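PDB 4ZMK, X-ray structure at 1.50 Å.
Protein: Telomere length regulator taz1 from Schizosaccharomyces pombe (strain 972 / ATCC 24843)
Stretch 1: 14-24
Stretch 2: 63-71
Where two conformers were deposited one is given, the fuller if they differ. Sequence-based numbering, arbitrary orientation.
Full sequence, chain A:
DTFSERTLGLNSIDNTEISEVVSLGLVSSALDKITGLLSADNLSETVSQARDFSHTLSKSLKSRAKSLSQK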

# COMPACT_ATOMS: atom_id res chain seq x y z
N ASP A 14 -11.25 7.38 2.26
CA ASP A 14 -12.25 7.03 1.27
C ASP A 14 -13.23 8.17 1.04
O ASP A 14 -14.27 8.00 0.42
CB ASP A 14 -13.01 5.76 1.67
CG ASP A 14 -13.69 5.88 3.00
OD1 ASP A 14 -13.27 6.74 3.81
OD2 ASP A 14 -14.64 5.11 3.24
N ASN A 15 -12.87 9.35 1.56
CA ASN A 15 -13.58 10.59 1.27
C ASN A 15 -13.13 11.09 -0.09
O ASN A 15 -11.95 11.33 -0.30
CB ASN A 15 -13.31 11.63 2.36
CG ASN A 15 -14.07 12.95 2.15
OD1 ASN A 15 -14.50 13.28 1.05
ND2 ASN A 15 -14.22 13.70 3.23
N THR A 16 -14.07 11.25 -1.02
CA THR A 16 -13.72 11.63 -2.38
C THR A 16 -13.26 13.08 -2.52
O THR A 16 -12.73 13.46 -3.56
CB THR A 16 -14.90 11.41 -3.34
OG1 THR A 16 -15.96 12.30 -2.98
CG2 THR A 16 -15.40 9.96 -3.28
N GLU A 17 -13.45 13.88 -1.48
CA GLU A 17 -12.99 15.27 -1.51
C GLU A 17 -11.47 15.32 -1.42
O GLU A 17 -10.85 16.32 -1.79
CB GLU A 17 -13.63 16.10 -0.39
CG GLU A 17 -13.57 17.61 -0.62
CD GLU A 17 -14.38 18.40 0.39
OE1 GLU A 17 -14.92 17.80 1.35
OE2 GLU A 17 -14.50 19.64 0.22
N ILE A 18 -10.88 14.22 -0.94
CA ILE A 18 -9.43 14.08 -0.87
C ILE A 18 -8.89 13.79 -2.26
O ILE A 18 -9.34 12.84 -2.91
CB ILE A 18 -9.04 12.95 0.08
CG1 ILE A 18 -9.38 13.35 1.51
CG2 ILE A 18 -7.57 12.65 -0.02
CD1 ILE A 18 -8.95 12.33 2.51
N SER A 19 -7.95 14.60 -2.73
CA SER A 19 -7.41 14.43 -4.08
C SER A 19 -6.52 13.21 -4.18
O SER A 19 -6.07 12.67 -3.17
CB SER A 19 -6.63 15.67 -4.49
OG SER A 19 -5.39 15.71 -3.81
N GLU A 20 -6.24 12.78 -5.41
CA GLU A 20 -5.42 11.59 -5.59
C GLU A 20 -4.03 11.75 -5.00
O GLU A 20 -3.53 10.84 -4.36
CB GLU A 20 -5.31 11.23 -7.07
CG GLU A 20 -4.69 9.86 -7.28
CD GLU A 20 -4.70 9.42 -8.74
OE1 GLU A 20 -5.08 10.23 -9.60
OE2 GLU A 20 -4.33 8.26 -9.03
N VAL A 21 -3.41 12.92 -5.20
CA VAL A 21 -2.05 13.14 -4.70
C VAL A 21 -2.03 13.07 -3.17
O VAL A 21 -1.15 12.45 -2.59
CB VAL A 21 -1.47 14.50 -5.20
CG1 VAL A 21 -0.30 14.97 -4.33
CG2 VAL A 21 -1.03 14.39 -6.65
N VAL A 22 -3.01 13.68 -2.52
CA VAL A 22 -3.09 13.61 -1.07
C VAL A 22 -3.30 12.16 -0.62
O VAL A 22 -2.66 11.71 0.32
CB VAL A 22 -4.22 14.50 -0.52
CG1 VAL A 22 -4.38 14.30 0.99
CG2 VAL A 22 -3.94 15.96 -0.85
N SER A 23 -4.17 11.44 -1.31
CA SER A 23 -4.40 10.02 -1.05
C SER A 23 -3.10 9.23 -1.15
O SER A 23 -2.78 8.41 -0.30
CB SER A 23 -5.44 9.47 -2.03
OG SER A 23 -5.56 8.06 -1.93
N LEU A 24 -2.34 9.49 -2.21
CA LEU A 24 -1.07 8.79 -2.42
C LEU A 24 -0.08 9.11 -1.30
O LEU A 24 0.73 8.27 -0.94
CB LEU A 24 -0.47 9.15 -3.78
CG LEU A 24 -1.24 8.57 -4.96
CD1 LEU A 24 -0.66 9.04 -6.30
CD2 LEU A 24 -1.27 7.05 -4.87
N SER A 63 -12.47 0.61 -0.32
CA SER A 63 -13.55 1.50 0.06
C SER A 63 -13.45 2.81 -0.71
O SER A 63 -14.44 3.34 -1.20
CB SER A 63 -13.54 1.76 1.56
OG SER A 63 -14.65 2.55 1.96
N ARG A 64 -12.24 3.34 -0.82
CA ARG A 64 -12.03 4.57 -1.57
C ARG A 64 -12.39 4.37 -3.04
O ARG A 64 -13.09 5.18 -3.62
CB ARG A 64 -10.59 5.06 -1.43
CG ARG A 64 -10.28 6.25 -2.32
CD ARG A 64 -8.88 6.80 -2.10
NE ARG A 64 -8.67 7.93 -2.99
CZ ARG A 64 -9.08 9.16 -2.72
NH1 ARG A 64 -9.72 9.42 -1.58
NH2 ARG A 64 -8.87 10.13 -3.59
N ALA A 65 -11.91 3.28 -3.64
CA ALA A 65 -12.24 2.94 -5.02
C ALA A 65 -13.75 2.88 -5.26
O ALA A 65 -14.25 3.34 -6.28
CB ALA A 65 -11.61 1.62 -5.41
N LYS A 66 -14.47 2.29 -4.31
CA LYS A 66 -15.92 2.27 -4.38
C LYS A 66 -16.51 3.69 -4.38
O LYS A 66 -17.29 4.04 -5.26
CB LYS A 66 -16.50 1.46 -3.22
CG LYS A 66 -18.01 1.42 -3.24
CD LYS A 66 -18.60 0.68 -2.07
CE LYS A 66 -20.09 0.47 -2.32
NZ LYS A 66 -20.69 -0.49 -1.39
N SER A 67 -16.13 4.50 -3.39
CA SER A 67 -16.61 5.88 -3.30
C SER A 67 -16.31 6.67 -4.56
O SER A 67 -17.12 7.49 -4.98
CB SER A 67 -15.99 6.58 -2.10
OG SER A 67 -16.55 6.09 -0.90
N LEU A 68 -15.14 6.43 -5.15
CA LEU A 68 -14.74 7.18 -6.34
C LEU A 68 -15.52 6.77 -7.56
O LEU A 68 -15.89 7.60 -8.39
CB LEU A 68 -13.25 7.01 -6.61
CG LEU A 68 -12.33 7.77 -5.67
CD1 LEU A 68 -10.88 7.37 -5.92
CD2 LEU A 68 -12.53 9.29 -5.79
N SER A 69 -15.78 5.47 -7.67
CA SER A 69 -16.47 4.95 -8.84
C SER A 69 -17.94 5.38 -8.83
O SER A 69 -18.56 5.50 -9.88
CB SER A 69 -16.35 3.42 -8.90
OG SER A 69 -17.14 2.80 -7.91
N GLN A 70 -18.48 5.62 -7.63
CA GLN A 70 -19.85 6.11 -7.48
C GLN A 70 -20.02 7.44 -8.21
O GLN A 70 -21.11 7.76 -8.68
CB GLN A 70 -20.19 6.30 -6.00
CG GLN A 70 -21.43 5.58 -5.55
CD GLN A 70 -21.14 4.16 -5.10
OE1 GLN A 70 -20.75 3.94 -3.95
NE2 GLN A 70 -21.32 3.19 -6.01
N LYS A 71 -18.94 8.21 -8.30
CA LYS A 71 -18.91 9.44 -9.09
C LYS A 71 -17.70 9.47 -10.02
O LYS A 71 -17.79 9.11 -11.20
CB LYS A 71 -18.90 10.65 -8.16
CG LYS A 71 -17.70 10.70 -7.22
CD LYS A 71 -17.41 12.12 -6.77
CE LYS A 71 -15.94 12.48 -6.97
NZ LYS A 71 -15.67 13.94 -6.81
O HOH W 1 -16.14 14.96 -3.69

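The organising residue of this contact is Arg64, which reaches from the helix of the second stretch into the loop that leads to the helix beginning at Glu20. The aliphatic part of its side chain is extended, chi1 to chi3 all t, and chi4 of 82° turns the guanidinium, so although the CA-to-CB bond points sideways, the guanidinium arrives among backbone carbonyls of the first stretch. Arg64 NH2 donates to Ile18 O at 2.8 Å with a nearly straight angle of 166°, and Arg64 NH1 donates to Asn15 O at 3.2 Å and a more bent 135°. Both oxygens lie at the edge of the guanidinium, near its plane, where the N-H bonds point. A buried arginine must have its donors paid for, and here the account closes: NE, and NH2 a second time, are bonded elsewhere in the structure, and NH1 also bonds to a residue bordering one of the stretches. Ser23 OG sits over one face of the group, 3.3 Å from Arg64 NE, but the angle is too poor for a hydrogen bond; the serine serves here as a small neighbour.

The loop is shaped to offer those carbonyls. Asn15 to Ile18 form a type I turn, closed by Ile18 N to Asn15 O at 3.1 Å, so Asn15 O accepts from both the turn and the arginine. The CA-to-CB bond of Asn15 points away from the helix, and its OD1 accepts from Glu17 N at 2.8 Å, bracing the turn from within. Just beyond, Ser19 caps the next helix, its OG accepting a weak bond from Val22 N at 3.4 Å.

At the other end the backbones come close, the CA atoms of Asp14 and Arg64 lying 3.8 Å apart, and the short side chains of Ser63 and Asp14 meet directly. Ser63 OG donates to Asp14 OD2 at 2.9 Å, while Asp14 CB packs 3.6 Å from Arg64 N. One turn later along the helix, the CA-to-CB bond of Ser67 points toward the loop, and its OG lies 3.3 Å from Asp14 O, at best a weak bond.

Thr16 divides its side chain between two environments. Its methyl CG2 packs 3.6 Å from Ser67 CB and 3.9 Å from Leu68 CD2, a small apolar patch beside the polar network. Its OG1 instead meets a water at 2.8 Å, and that water accepts a weak bond from Lys71 NZ at 3.3 Å. The lysine also lays its aliphatic portion against the threonine, CE to Thr16 CB at 3.9 Å.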